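Local coordinates for periplasmic binding protein (Veillonella parvula, PDB 4N01) that probably binds a solute in the periplasm, in the cleft between two alpha/beta lobes, for uptake by a transporter, at residues A[74-86]-A[171-185]. Residues are numbered along the deposited sequence; the frame is centred on the assembly and turned at random. Where two conformers were deposited one is given.
Sequences TEMMLQLGLDDKM and DMIKLGEIFGVKPKA
With CG beside the backbone N (chi1 -77°), Met-172 bends at chi2 and again at chi3, which lays its selenium on Met-76 and its methyl against both Gln-79 CG and Leu-80 CD2. The selenium lies 3.7 Å from Met-76 CB, while Met-172 CE reaches Leu-80 CD2, also at 3.7 Å. Leu-80 runs the opposite way past Met-172. Leu-80 CD1 rests on the backbone at Gly-176, 3.6 Å from its N, where a side chain would clash with Ala-185 CB; Leu-80 CD2 meets Ala-185 CA. One turn on from Met-172, Leu-175 puts CD2 against Met-76 CB and Met-77 CG, both at 3.9 Å. Further along, Leu-82 sets CD1 over one face of the Phe-179 ring, 4.0 Å from its centroid, a CH-pi contact. The Met-77 selenium lies obliquely, 5.4 Å from the Phe-179 centroid, a Met-aromatic contact, with Met-77 CE 3.4 Å from Phe-179 CZ; the ring also stacks edge-to-face with Phe-127. An alanine in place of Phe-179 is likely to leave Leu-82 CD1 and Met-77 CE facing a gap. No hydrogen bond joins the segments: the contact is mainly apolar, between helical segments 74-79 and 171-178, whose axes cross at -62°, each helix closed by a Schellman motif with glycine at positive phi, Gly-81 and Gly-180. Trp-153 touches Met-76 and Leu-175, placing both helices against end strand 151-153 of the parallel sheet, consistent with a periplasmic binding protein's alpha/beta lobe.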
ATOM      1  N   THR A  74       0.738   8.677   5.310  1.00 16.16           N
ATOM      2  CA  THR A  74       1.784   9.306   6.128  1.00 18.94           C
ATOM      3  C   THR A  74       3.146   9.192   5.449  1.00 16.05           C
ATOM      4  O   THR A  74       3.895  10.173   5.369  1.00 16.11           O
ATOM      5  CB  THR A  74       1.861   8.692   7.535  1.00 18.84           C
ATOM      6  OG1 THR A  74       0.712   9.088   8.289  1.00 18.82           O
ATOM      7  CG2 THR A  74       3.128   9.153   8.274  1.00 17.14           C
ATOM      8  N   GLU A  75       3.459   8.001   4.943  1.00 15.87           N
ATOM      9  CA  GLU A  75       4.733   7.801   4.259  1.00 17.20           C
ATOM     10  C   GLU A  75       4.814   8.596   2.960  1.00 15.54           C
ATOM     11  O   GLU A  75       5.857   9.181   2.664  1.00 15.63           O
ATOM     12  CB  GLU A  75       5.051   6.297   4.086  1.00 15.70           C
ATOM     13  CG  GLU A  75       5.212   5.626   5.461  1.00 17.07           C
ATOM     14  CD  GLU A  75       5.639   4.161   5.430  1.00 23.11           C
ATOM     15  OE1 GLU A  75       5.604   3.518   4.349  1.00 22.30           O
ATOM     16  OE2 GLU A  75       6.020   3.643   6.513  1.00 18.25           O
HETATM   17  N   MSE A  76       3.709   8.655   2.218  1.00 16.33           N
HETATM   18  CA  MSE A  76       3.666   9.440   0.988  1.00 15.38           C
HETATM   19  C   MSE A  76       3.985  10.890   1.282  1.00 18.87           C
HETATM   20  O   MSE A  76       4.790  11.511   0.590  1.00 17.12           O
HETATM   21  CB  MSE A  76       2.297   9.323   0.315  1.00 15.44           C
HETATM   22  CG  MSE A  76       2.066   7.935  -0.255  1.00 19.30           C
HETATM   23 SE   MSE A  76       0.243   7.732  -0.893  0.65 23.81          SE
HETATM   24  CE  MSE A  76       0.303   9.011  -2.344  1.00 19.62           C
HETATM   25  N   MSE A  77       3.371  11.426   2.328  1.00 17.98           N
HETATM   26  CA  MSE A  77       3.595  12.824   2.674  1.00 17.58           C
HETATM   27  C   MSE A  77       5.021  13.074   3.163  1.00 18.93           C
HETATM   28  O   MSE A  77       5.641  14.073   2.793  1.00 17.17           O
HETATM   29  CB  MSE A  77       2.563  13.301   3.701  1.00 16.63           C
HETATM   30  CG  MSE A  77       1.153  13.392   3.122  1.00 18.38           C
HETATM   31 SE   MSE A  77      -0.017  14.388   4.311  0.67 28.14          SE
HETATM   32  CE  MSE A  77       0.842  16.131   4.197  1.00 22.33           C
ATOM     33  N   LEU A  78       5.553  12.169   3.974  1.00 16.09           N
ATOM     34  CA  LEU A  78       6.925  12.335   4.472  1.00 16.90           C
ATOM     35  C   LEU A  78       7.949  12.240   3.334  1.00 16.45           C
ATOM     36  O   LEU A  78       8.972  12.936   3.336  1.00 17.73           O
ATOM     37  CB  LEU A  78       7.235  11.308   5.568  1.00 18.19           C
ATOM     38  CG  LEU A  78       6.435  11.466   6.872  1.00 24.84           C
ATOM     39  CD1 LEU A  78       6.657  10.276   7.789  1.00 18.77           C
ATOM     40  CD2 LEU A  78       6.796  12.769   7.599  1.00 19.72           C
ATOM     41  N   GLN A  79       7.661  11.390   2.354  1.00 16.11           N
ATOM     42  CA  GLN A  79       8.572  11.202   1.231  1.00 22.41           C
ATOM     43  C   GLN A  79       8.710  12.512   0.454  1.00 19.95           C
ATOM     44  O   GLN A  79       9.787  12.829  -0.054  1.00 19.69           O
ATOM     45  CB  GLN A  79       8.065  10.075   0.323  1.00 20.53           C
ATOM     46  CG  GLN A  79       8.971   9.741  -0.860  1.00 17.18           C
ATOM     47  CD  GLN A  79      10.272   9.092  -0.432  1.00 19.25           C
ATOM     48  OE1 GLN A  79      10.274   8.018   0.172  1.00 20.39           O
ATOM     49  NE2 GLN A  79      11.389   9.746  -0.738  1.00 20.49           N
ATOM     50  N   LEU A  80       7.621  13.279   0.390  1.00 17.61           N
ATOM     51  CA  LEU A  80       7.620  14.560  -0.323  1.00 18.67           C
ATOM     52  C   LEU A  80       8.165  15.697   0.549  1.00 22.21           C
ATOM     53  O   LEU A  80       8.154  16.861   0.143  1.00 21.54           O
ATOM     54  CB  LEU A  80       6.209  14.914  -0.823  1.00 16.19           C
ATOM     55  CG  LEU A  80       5.638  13.972  -1.889  1.00 22.54           C
ATOM     56  CD1 LEU A  80       4.295  14.472  -2.400  1.00 24.45           C
ATOM     57  CD2 LEU A  80       6.615  13.844  -3.031  1.00 20.35           C
ATOM     58  N   GLY A  81       8.641  15.356   1.742  1.00 18.18           N
ATOM     59  CA  GLY A  81       9.249  16.328   2.635  1.00 18.92           C
ATOM     60  C   GLY A  81       8.262  17.248   3.329  1.00 21.77           C
ATOM     61  O   GLY A  81       8.580  18.397   3.633  1.00 20.81           O
ATOM     62  N   LEU A  82       7.064  16.737   3.607  1.00 20.53           N
ATOM     63  CA  LEU A  82       5.967  17.586   4.056  1.00 18.93           C
ATOM     64  C   LEU A  82       5.729  17.656   5.567  1.00 21.97           C
ATOM     65  O   LEU A  82       4.676  18.114   5.992  1.00 21.61           O
ATOM     66  CB  LEU A  82       4.668  17.175   3.352  1.00 16.61           C
ATOM     67  CG  LEU A  82       4.712  17.377   1.837  1.00 16.67           C
ATOM     68  CD1 LEU A  82       3.426  16.861   1.212  1.00 19.59           C
ATOM     69  CD2 LEU A  82       4.941  18.855   1.485  1.00 20.09           C
ATOM     70  N   ASP A  83       6.688  17.229   6.386  1.00 19.17           N
ATOM     71  CA  ASP A  83       6.435  17.190   7.829  1.00 18.46           C
ATOM     72  C   ASP A  83       6.072  18.556   8.425  1.00 21.93           C
ATOM     73  O   ASP A  83       5.285  18.628   9.367  1.00 20.71           O
ATOM     74  CB  ASP A  83       7.594  16.535   8.608  1.00 27.02           C
ATOM     75  CG  ASP A  83       8.857  17.376   8.610  1.00 36.06           C
ATOM     76  OD1 ASP A  83       9.769  17.077   7.818  1.00 40.77           O
ATOM     77  OD2 ASP A  83       8.953  18.332   9.411  1.00 43.27           O
ATOM     78  N   ASP A  84       6.616  19.635   7.872  1.00 25.64           N
ATOM     79  CA  ASP A  84       6.292  20.972   8.383  1.00 24.45           C
ATOM     80  C   ASP A  84       4.832  21.370   8.144  1.00 27.51           C
ATOM     81  O   ASP A  84       4.307  22.264   8.822  1.00 30.01           O
ATOM     82  CB  ASP A  84       7.214  22.037   7.783  1.00 32.52           C
ATOM     83  CG  ASP A  84       6.890  23.438   8.290  1.00 59.25           C
ATOM     84  OD1 ASP A  84       6.910  23.653   9.528  1.00 61.25           O
ATOM     85  OD2 ASP A  84       6.591  24.325   7.455  1.00 70.04           O
ATOM     86  N   LYS A  85       4.179  20.707   7.192  1.00 18.57           N
ATOM     87  CA  LYS A  85       2.786  21.010   6.870  1.00 23.36           C
ATOM     88  C   LYS A  85       1.802  20.070   7.573  1.00 23.51           C
ATOM     89  O   LYS A  85       0.589  20.144   7.337  1.00 20.63           O
ATOM     90  CB  LYS A  85       2.571  20.925   5.355  1.00 21.50           C
ATOM     91  CG  LYS A  85       3.502  21.825   4.544  1.00 26.22           C
ATOM     92  CD  LYS A  85       3.263  23.293   4.872  1.00 29.76           C
ATOM     93  CE  LYS A  85       4.250  24.187   4.130  1.00 39.29           C
ATOM     94  NZ  LYS A  85       3.669  24.804   2.905  1.00 47.23           N
HETATM   95  N   MSE A  86       2.328  19.176   8.412  1.00 21.22           N
HETATM   96  CA  MSE A  86       1.515  18.108   9.002  1.00 18.69           C
HETATM   97  C   MSE A  86       1.151  18.367  10.459  1.00 25.60           C
HETATM   98  O   MSE A  86       2.023  18.593  11.306  1.00 25.98           O
HETATM   99  CB  MSE A  86       2.215  16.758   8.827  1.00 19.11           C
HETATM  100  CG  MSE A  86       2.412  16.440   7.357  1.00 22.30           C
HETATM  101 SE   MSE A  86       3.531  14.908   6.994  0.62 22.67          SE
HETATM  102  CE  MSE A  86       2.356  13.558   7.778  1.00 25.52           C
ATOM    103  N   ASP A 171      -0.709   9.699  -8.208  1.00 15.24           N
ATOM    104  CA  ASP A 171      -1.141  10.150  -6.877  1.00 21.89           C
ATOM    105  C   ASP A 171      -0.047  10.954  -6.189  1.00 16.03           C
ATOM    106  O   ASP A 171      -0.322  11.976  -5.543  1.00 14.81           O
ATOM    107  CB  ASP A 171      -1.500   8.973  -5.968  1.00 18.57           C
ATOM    108  CG  ASP A 171      -2.803   8.292  -6.354  1.00 22.76           C
ATOM    109  OD1 ASP A 171      -3.689   8.937  -6.977  1.00 21.38           O
ATOM    110  OD2 ASP A 171      -2.944   7.095  -6.012  1.00 23.95           O
HETATM  111  N   MSE A 172       1.195  10.491  -6.303  1.00 13.60           N
HETATM  112  CA  MSE A 172       2.309  11.223  -5.707  1.00 16.36           C
HETATM  113  C   MSE A 172       2.454  12.595  -6.353  1.00 16.05           C
HETATM  114  O   MSE A 172       2.710  13.585  -5.673  1.00 14.41           O
HETATM  115  CB  MSE A 172       3.613  10.432  -5.817  1.00 15.09           C
HETATM  116  CG  MSE A 172       3.711   9.294  -4.791  1.00 13.90           C
HETATM  117 SE   MSE A 172       3.958  10.000  -2.971  0.55 18.94          SE
HETATM  118  CE  MSE A 172       5.887  10.170  -2.981  1.00 20.91           C
ATOM    119  N   ILE A 173       2.280  12.649  -7.673  0.54 14.39           N
ATOM    120  CA  ILE A 173       2.354  13.920  -8.387  0.54 14.59           C
ATOM    121  C   ILE A 173       1.245  14.869  -7.933  0.54 16.30           C
ATOM    122  O   ILE A 173       1.490  16.054  -7.671  0.54 16.49           O
ATOM    123  CB  ILE A 173       2.263  13.723  -9.910  0.54 17.35           C
ATOM    124  CG1 ILE A 173       3.416  12.838 -10.394  0.54 19.93           C
ATOM    125  CG2 ILE A 173       2.302  15.064 -10.627  0.54 18.95           C
ATOM    126  CD1 ILE A 173       4.777  13.497 -10.279  0.54 15.95           C
ATOM    127  N   LYS A 174       0.029  14.337  -7.833  1.00 12.30           N
ATOM    128  CA  LYS A 174      -1.127  15.120  -7.389  1.00 18.81           C
ATOM    129  C   LYS A 174      -0.934  15.641  -5.967  1.00 14.78           C
ATOM    130  O   LYS A 174      -1.225  16.806  -5.667  1.00 14.54           O
ATOM    131  CB  LYS A 174      -2.395  14.258  -7.444  1.00 17.25           C
ATOM    132  CG  LYS A 174      -3.687  15.034  -7.215  1.00 16.02           C
ATOM    133  CD  LYS A 174      -3.970  16.013  -8.361  1.00 21.47           C
ATOM    134  CE  LYS A 174      -5.369  16.587  -8.225  1.00 28.08           C
ATOM    135  NZ  LYS A 174      -5.696  17.503  -9.345  1.00 27.72           N
ATOM    136  N   LEU A 175      -0.460  14.769  -5.084  1.00 12.85           N
ATOM    137  CA  LEU A 175      -0.179  15.174  -3.703  1.00 16.10           C
ATOM    138  C   LEU A 175       0.849  16.294  -3.708  1.00 17.20           C
ATOM    139  O   LEU A 175       0.695  17.305  -3.003  1.00 16.00           O
ATOM    140  CB  LEU A 175       0.326  13.981  -2.882  1.00 13.84           C
ATOM    141  CG  LEU A 175       0.668  14.209  -1.404  1.00 17.41           C
ATOM    142  CD1 LEU A 175      -0.514  14.766  -0.626  1.00 13.10           C
ATOM    143  CD2 LEU A 175       1.126  12.896  -0.782  1.00 16.84           C
ATOM    144  N   GLY A 176       1.884  16.120  -4.528  1.00 15.25           N
ATOM    145  CA  GLY A 176       2.887  17.152  -4.731  1.00 17.97           C
ATOM    146  C   GLY A 176       2.274  18.465  -5.189  1.00 19.55           C
ATOM    147  O   GLY A 176       2.608  19.521  -4.653  1.00 19.24           O
ATOM    148  N   GLU A 177       1.380  18.413  -6.178  1.00 19.29           N
ATOM    149  CA  GLU A 177       0.735  19.631  -6.663  1.00 17.86           C
ATOM    150  C   GLU A 177      -0.074  20.312  -5.553  1.00 15.27           C
ATOM    151  O   GLU A 177      -0.020  21.532  -5.398  1.00 18.71           O
ATOM    152  CB  GLU A 177      -0.151  19.321  -7.873  1.00 19.15           C
ATOM    153  CG  GLU A 177       0.646  18.906  -9.109  1.00 22.11           C
ATOM    154  CD  GLU A 177      -0.222  18.386 -10.246  1.00 36.40           C
ATOM    155  OE1 GLU A 177      -1.328  17.853  -9.978  1.00 32.33           O
ATOM    156  OE2 GLU A 177       0.208  18.493 -11.418  1.00 44.75           O
ATOM    157  N   ILE A 178      -0.824  19.526  -4.785  1.00 14.64           N
ATOM    158  CA  ILE A 178      -1.629  20.081  -3.690  1.00 17.62           C
ATOM    159  C   ILE A 178      -0.753  20.851  -2.702  1.00 18.82           C
ATOM    160  O   ILE A 178      -1.145  21.908  -2.178  1.00 19.76           O
ATOM    161  CB  ILE A 178      -2.411  18.963  -2.932  1.00 18.48           C
ATOM    162  CG1 ILE A 178      -3.481  18.338  -3.838  1.00 19.45           C
ATOM    163  CG2 ILE A 178      -3.080  19.524  -1.677  1.00 16.42           C
ATOM    164  CD1 ILE A 178      -4.107  17.052  -3.258  1.00 16.41           C
ATOM    165  N   PHE A 179       0.456  20.346  -2.472  1.00 16.09           N
ATOM    166  CA  PHE A 179       1.324  20.941  -1.462  1.00 16.02           C
ATOM    167  C   PHE A 179       2.394  21.863  -2.027  1.00 16.82           C
ATOM    168  O   PHE A 179       3.313  22.259  -1.313  1.00 17.51           O
ATOM    169  CB  PHE A 179       1.924  19.844  -0.569  1.00 18.30           C
ATOM    170  CG  PHE A 179       0.966  19.361   0.484  1.00 18.24           C
ATOM    171  CD1 PHE A 179       0.961  19.949   1.749  1.00 16.34           C
ATOM    172  CD2 PHE A 179       0.031  18.373   0.198  1.00 14.70           C
ATOM    173  CE1 PHE A 179       0.058  19.532   2.717  1.00 19.33           C
ATOM    174  CE2 PHE A 179      -0.878  17.953   1.154  1.00 18.62           C
ATOM    175  CZ  PHE A 179      -0.861  18.537   2.421  1.00 18.65           C
ATOM    176  N   GLY A 180       2.259  22.227  -3.298  1.00 19.08           N
ATOM    177  CA  GLY A 180       3.193  23.152  -3.920  1.00 19.33           C
ATOM    178  C   GLY A 180       4.608  22.612  -4.057  1.00 22.51           C
ATOM    179  O   GLY A 180       5.565  23.389  -4.116  1.00 22.05           O
ATOM    180  N   VAL A 181       4.748  21.288  -4.113  1.00 20.81           N
ATOM    181  CA  VAL A 181       6.057  20.667  -4.303  1.00 17.23           C
ATOM    182  C   VAL A 181       6.059  19.668  -5.464  1.00 18.00           C
ATOM    183  O   VAL A 181       6.636  18.578  -5.370  1.00 18.04           O
ATOM    184  CB  VAL A 181       6.570  19.988  -3.004  1.00 17.11           C
ATOM    185  CG1 VAL A 181       6.798  21.032  -1.917  1.00 22.10           C
ATOM    186  CG2 VAL A 181       5.585  18.923  -2.518  1.00 15.97           C
ATOM    187  N   LYS A 182       5.405  20.035  -6.562  1.00 19.61           N
ATOM    188  CA  LYS A 182       5.358  19.155  -7.737  1.00 17.45           C
ATOM    189  C   LYS A 182       6.739  18.669  -8.230  1.00 18.28           C
ATOM    190  O   LYS A 182       6.885  17.481  -8.549  1.00 18.37           O
ATOM    191  CB  LYS A 182       4.549  19.786  -8.882  1.00 18.72           C
ATOM    192  CG  LYS A 182       4.273  18.833 -10.045  1.00 22.53           C
ATOM    193  CD  LYS A 182       3.531  19.518 -11.195  1.00 28.12           C
ATOM    194  CE  LYS A 182       3.423  18.589 -12.401  1.00 33.96           C
ATOM    195  NZ  LYS A 182       3.150  19.353 -13.658  1.00 40.20           N
ATOM    196  N   PRO A 183       7.757  19.560  -8.274  1.00 20.40           N
ATOM    197  CA  PRO A 183       9.063  19.068  -8.745  1.00 20.95           C
ATOM    198  C   PRO A 183       9.658  17.969  -7.866  1.00 20.41           C
ATOM    199  O   PRO A 183      10.287  17.037  -8.378  1.00 18.40           O
ATOM    200  CB  PRO A 183       9.953  20.316  -8.698  1.00 21.28           C
ATOM    201  CG  PRO A 183       9.008  21.457  -8.855  1.00 23.31           C
ATOM    202  CD  PRO A 183       7.748  21.034  -8.140  1.00 23.38           C
ATOM    203  N   LYS A 184       9.466  18.079  -6.558  1.00 20.66           N
ATOM    204  CA  LYS A 184       9.899  17.041  -5.630  1.00 24.37           C
ATOM    205  C   LYS A 184       9.228  15.700  -5.953  1.00 20.07           C
ATOM    206  O   LYS A 184       9.876  14.648  -5.942  1.00 18.99           O
ATOM    207  CB  LYS A 184       9.569  17.465  -4.198  1.00 26.17           C
ATOM    208  CG  LYS A 184       9.958  16.462  -3.134  1.00 30.24           C
ATOM    209  CD  LYS A 184      11.393  16.666  -2.699  1.00 40.10           C
ATOM    210  CE  LYS A 184      11.769  15.715  -1.572  1.00 46.07           C
ATOM    211  NZ  LYS A 184      12.961  16.225  -0.830  1.00 51.89           N
ATOM    212  N   ALA A 185       7.929  15.732  -6.233  1.00 15.35           N
ATOM    213  CA  ALA A 185       7.211  14.507  -6.568  1.00 18.50           C
ATOM    214  C   ALA A 185       7.686  13.954  -7.908  1.00 20.29           C
ATOM    215  O   ALA A 185       7.826  12.741  -8.069  1.00 16.18           O
ATOM    216  CB  ALA A 185       5.703  14.750  -6.598  1.00 20.49           C
TER